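Local coordinates for protein beta-galactoside alpha-2,6-sialyltransferase (Photobacterium sp., PDB 2Z4T) that probably transfers sialic acid from a CMP-linked donor to galactosides such as lactose, forming an alpha-2,6 linkage, on a GT-B fold, at residues E215-N220 with V263-N268; Q343-E348 with T437-D442. All blocks are in the same frame, centred on the assembly; numbering follows the deposited sequence.

Interaction 1 of 2, residues E215-N220 with V263-N268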
# COMPACT_ATOMS: atom_id res chain seq x y z
N GLU A 215 11.60 -18.30 -8.75
CA GLU A 215 11.62 -19.42 -7.81
C GLU A 215 10.31 -20.17 -7.87
O GLU A 215 10.29 -21.38 -8.11
CB GLU A 215 11.86 -18.94 -6.38
CG GLU A 215 13.22 -18.35 -6.14
CD GLU A 215 14.34 -19.27 -6.57
OE1 GLU A 215 14.33 -20.46 -6.16
OE2 GLU A 215 15.23 -18.81 -7.33
N LEU A 216 9.21 -19.45 -7.68
CA LEU A 216 7.86 -20.00 -7.70
C LEU A 216 7.48 -20.70 -9.01
O LEU A 216 6.68 -21.64 -9.02
CB LEU A 216 6.84 -18.89 -7.40
CG LEU A 216 6.86 -18.39 -5.96
CD1 LEU A 216 5.69 -17.45 -5.67
CD2 LEU A 216 6.83 -19.59 -5.00
N ASN A 217 8.04 -20.22 -10.12
CA ASN A 217 7.77 -20.78 -11.43
C ASN A 217 7.92 -22.31 -11.51
O ASN A 217 7.15 -22.96 -12.21
CB ASN A 217 8.64 -20.13 -12.50
CG ASN A 217 8.15 -20.42 -13.91
OD1 ASN A 217 7.04 -20.00 -14.29
ND2 ASN A 217 8.94 -21.17 -14.67
N SER A 218 8.90 -22.87 -10.81
CA SER A 218 9.12 -24.31 -10.85
C SER A 218 8.23 -25.11 -9.89
O SER A 218 8.28 -26.35 -9.88
CB SER A 218 10.61 -24.64 -10.63
OG SER A 218 11.08 -24.05 -9.43
N PHE A 219 7.42 -24.41 -9.09
CA PHE A 219 6.55 -25.06 -8.09
C PHE A 219 5.10 -25.25 -8.54
O PHE A 219 4.31 -24.31 -8.52
CB PHE A 219 6.55 -24.24 -6.80
CG PHE A 219 7.78 -24.42 -6.00
CD1 PHE A 219 8.80 -23.48 -6.07
CD2 PHE A 219 7.92 -25.52 -5.17
CE1 PHE A 219 9.96 -23.62 -5.32
CE2 PHE A 219 9.08 -25.68 -4.42
CZ PHE A 219 10.11 -24.72 -4.50
N ASN A 220 4.73 -26.47 -8.90
CA ASN A 220 3.42 -26.73 -9.49
C ASN A 220 2.26 -26.66 -8.52
O ASN A 220 1.11 -26.54 -8.92
CB ASN A 220 3.41 -28.06 -10.24
CG ASN A 220 4.08 -27.95 -11.59
OD1 ASN A 220 4.13 -26.87 -12.19
ND2 ASN A 220 4.61 -29.07 -12.08
N VAL A 263 12.96 -14.38 -18.72
CA VAL A 263 13.69 -14.08 -17.50
C VAL A 263 13.14 -14.93 -16.34
O VAL A 263 13.90 -15.61 -15.65
CB VAL A 263 13.66 -12.55 -17.18
CG1 VAL A 263 14.06 -12.28 -15.75
CG2 VAL A 263 14.56 -11.78 -18.14
N ILE A 264 11.82 -14.91 -16.17
CA ILE A 264 11.15 -15.74 -15.16
C ILE A 264 11.38 -17.26 -15.37
O ILE A 264 11.62 -17.99 -14.41
CB ILE A 264 9.65 -15.39 -15.05
CG1 ILE A 264 9.48 -13.97 -14.47
CG2 ILE A 264 8.92 -16.41 -14.18
CD1 ILE A 264 8.10 -13.33 -14.65
N ASN A 265 11.31 -17.72 -16.62
CA ASN A 265 11.66 -19.11 -16.96
C ASN A 265 13.13 -19.47 -16.78
O ASN A 265 13.49 -20.63 -16.78
CB ASN A 265 11.26 -19.43 -18.41
CG ASN A 265 9.79 -19.75 -18.55
OD1 ASN A 265 9.17 -20.28 -17.63
ND2 ASN A 265 9.22 -19.42 -19.70
N GLY A 266 13.98 -18.46 -16.66
CA GLY A 266 15.40 -18.67 -16.50
C GLY A 266 16.12 -18.87 -17.81
O GLY A 266 17.34 -19.07 -17.82
N ILE A 267 15.38 -18.83 -18.92
CA ILE A 267 15.94 -19.00 -20.26
C ILE A 267 16.86 -17.84 -20.64
O ILE A 267 17.86 -18.03 -21.32
CB ILE A 267 14.84 -19.15 -21.36
CG1 ILE A 267 14.04 -20.45 -21.16
CG2 ILE A 267 15.46 -19.07 -22.77
CD1 ILE A 267 12.88 -20.67 -22.18
N ASN A 268 16.50 -16.64 -20.21
CA ASN A 268 17.34 -15.47 -20.44
C ASN A 268 17.87 -14.96 -19.11
O ASN A 268 17.11 -14.73 -18.16
CB ASN A 268 16.55 -14.39 -21.19
CG ASN A 268 17.38 -13.15 -21.50
OD1 ASN A 268 18.50 -12.99 -21.02
ND2 ASN A 268 16.81 -12.26 -22.31
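The amide nitrogen ND2 of N217 reaches across to OD1 of N265 at 3.1 Å, the one hydrogen bond that joins the two segments. It is weak: the N-H...O angle is 128°, so the donor points well off the line to its acceptor, and the two side-chain amide planes are turned 59° against each other instead of lying flat in a common plane. N217 carries its CG anti to the backbone nitrogen, chi1 -165°, which extends the amide from the turn after helix 205-216 toward the neighbouring helix end. N265 answers differently. Its CB leaves the backbone on the far side from N217, but the side chain then bends back and presents its amide oxygen to ND2. The CG2 methyl of I264 lies beside the N217 side chain, 4.1 Å from both CB and OD1 of N217, the two side chains crossing at about a right angle. I264 also touches L213 and Y286, and V263 touches F206 and V210. Both asparagines are exposed, whereas I264 is buried, and the segments bury just 116 Å² between them.

N217 occupies the second position of a type I beta turn from L216 to F219, closed by F219 N to L216 O at 2.9 Å. On the other side N265 is in the last turn of helix 249-265, next to G266, which takes the positive phi of the Schellman motif that ends this helix. The contact thus joins the C-terminal ends of two helices at the surface of the sialyltransferase part of the chain, a light polar link outside a hydrophobic helix-helix interface.

Interaction 2 of 2, residues Q343-E348 with T437-D442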
# COMPACT_ATOMS: atom_id res chain seq x y z
N GLN A 343 -7.05 13.54 16.34
CA GLN A 343 -7.62 14.43 17.36
C GLN A 343 -6.60 15.55 17.72
O GLN A 343 -6.98 16.71 17.96
CB GLN A 343 -8.13 13.62 18.58
CG GLN A 343 -8.86 14.39 19.74
CD GLN A 343 -9.90 15.44 19.25
OE1 GLN A 343 -10.88 15.11 18.57
NE2 GLN A 343 -9.67 16.71 19.60
N LYS A 344 -5.31 15.20 17.71
CA LYS A 344 -4.26 16.16 18.02
C LYS A 344 -4.17 17.26 16.95
O LYS A 344 -4.09 18.45 17.29
CB LYS A 344 -2.92 15.44 18.23
CG LYS A 344 -1.67 16.32 18.13
CD LYS A 344 -0.51 15.69 18.89
CE LYS A 344 0.85 15.99 18.26
NZ LYS A 344 1.05 17.44 17.86
N LEU A 345 -4.20 16.87 15.68
CA LEU A 345 -4.27 17.84 14.58
C LEU A 345 -5.56 18.64 14.68
O LEU A 345 -5.53 19.87 14.59
CB LEU A 345 -4.19 17.18 13.20
CG LEU A 345 -3.45 17.89 12.05
CD1 LEU A 345 -3.99 17.45 10.69
CD2 LEU A 345 -3.45 19.38 12.13
N GLN A 346 -6.68 17.96 14.89
CA GLN A 346 -7.94 18.68 15.05
C GLN A 346 -7.86 19.72 16.17
O GLN A 346 -8.30 20.87 15.98
CB GLN A 346 -9.16 17.76 15.21
CG GLN A 346 -10.52 18.50 15.11
CD GLN A 346 -10.75 19.20 13.76
OE1 GLN A 346 -10.85 20.43 13.70
NE2 GLN A 346 -10.83 18.42 12.69
N ASN A 347 -7.27 19.34 17.31
CA ASN A 347 -7.03 20.31 18.40
C ASN A 347 -6.22 21.48 17.89
O ASN A 347 -6.56 22.63 18.17
CB ASN A 347 -6.29 19.71 19.60
CG ASN A 347 -7.12 18.72 20.38
OD1 ASN A 347 -8.35 18.76 20.36
ND2 ASN A 347 -6.45 17.81 21.09
N GLU A 348 -5.15 21.20 17.15
CA GLU A 348 -4.27 22.26 16.66
C GLU A 348 -4.96 23.19 15.67
O GLU A 348 -4.77 24.41 15.74
CB GLU A 348 -2.99 21.70 16.09
CG GLU A 348 -2.04 21.24 17.17
CD GLU A 348 -1.13 20.11 16.71
OE1 GLU A 348 -1.37 19.51 15.62
OE2 GLU A 348 -0.16 19.83 17.46
N THR A 437 -9.30 11.14 5.86
CA THR A 437 -9.86 11.37 7.18
C THR A 437 -10.61 12.71 7.29
O THR A 437 -11.07 13.10 8.38
CB THR A 437 -8.78 11.28 8.28
OG1 THR A 437 -7.74 12.23 8.01
CG2 THR A 437 -8.17 9.83 8.37
N ASP A 438 -10.75 13.41 6.16
CA ASP A 438 -11.44 14.71 6.12
C ASP A 438 -10.74 15.72 7.04
O ASP A 438 -11.38 16.39 7.84
CB ASP A 438 -12.92 14.55 6.47
CG ASP A 438 -13.73 15.81 6.19
OD1 ASP A 438 -13.39 16.56 5.22
OD2 ASP A 438 -14.71 16.06 6.94
N MET A 439 -9.42 15.79 6.93
CA MET A 439 -8.55 16.59 7.79
C MET A 439 -7.71 17.53 6.93
O MET A 439 -6.62 17.96 7.31
CB MET A 439 -7.62 15.69 8.61
CG MET A 439 -8.27 15.00 9.82
SD MET A 439 -9.12 16.17 10.91
CE MET A 439 -7.74 17.03 11.68
N LEU A 440 -8.23 17.84 5.74
CA LEU A 440 -7.63 18.87 4.93
C LEU A 440 -7.83 20.24 5.58
O LEU A 440 -8.90 20.54 6.11
CB LEU A 440 -8.23 18.84 3.52
CG LEU A 440 -7.54 18.01 2.41
CD1 LEU A 440 -6.43 17.10 2.89
CD2 LEU A 440 -8.57 17.29 1.54
N PRO A 441 -6.78 21.08 5.54
CA PRO A 441 -6.82 22.43 6.08
C PRO A 441 -7.64 23.32 5.14
O PRO A 441 -8.14 22.82 4.13
CB PRO A 441 -5.36 22.83 6.04
CG PRO A 441 -4.88 22.15 4.80
CD PRO A 441 -5.48 20.80 4.91
N ASP A 442 -7.75 24.61 5.43
CA ASP A 442 -8.39 25.54 4.50
C ASP A 442 -7.56 25.83 3.25
O ASP A 442 -8.13 26.08 2.20
CB ASP A 442 -8.70 26.87 5.19
CG ASP A 442 -9.49 26.67 6.43
OD1 ASP A 442 -10.67 26.26 6.31
OD2 ASP A 442 -8.92 26.88 7.53
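Residues 343-348 form a continuous helical run, whereas 437-442 follow an irregular path just after a helix, and the two backbones come nearest at Q346 and M439, whose CA atoms lie 7.6 Å apart. M439 carries the contact. It projects its CB toward the helix, and its chain then folds at chi2 (-53°) and chi3 (-72°), so that the methyl CE fits between L345 and Q346, 3.5 Å from the backbone N of Q346. CE also rests 3.9 Å from CB of L345 and equally close to its CD1 branch, the two apolar chains running alongside each other with opposite sense. The Q346 amide comes over from the flank: its CG is anti to the backbone nitrogen, chi1 -169°, and a bend at chi2 brings NE2 to face the SD of M439 at 3.3 Å, a polar-to-sulfur approach with no hydrogen bond assigned. M439 and L345 are buried, while Q346 lies at the partly exposed margin.

Within the helix, K344 NZ and E348 OE2 form a salt bridge of 2.7 Å, one turn apart. A Schellman motif with D438 at positive phi ends helix 431-436, and the chain then passes to M439. Around this contact, L345 also packs on L434 of helix 431-436 and on F401 of strand 399-403. Y349 OH bonds to M439 O, and K342 NZ to T437 O, so that helix 342-349 lies against the loop leading from helix 431-436 into strand 443-447 of the parallel six-stranded sheet.

How the interactions relate
Interactions 1 and 2 lie on opposite sides of the chain's centre, their own centres about 49 Å apart and their nearest atoms about 34 Å apart, so neither touches the other. They follow one another along the chain. Interaction 1 is borne by helices beside the mixed sheet, away from the annotated sites, while interaction 2 belongs with the separate parallel sheet. The latter has the closer link to bound ions: the side chain of Q346 is about 8 Å from a magnesium ion, and L345 neighbours Y349, one of that ion's site residues. CMP-binding residues F431 and E432 begin the helix leading into 437-442.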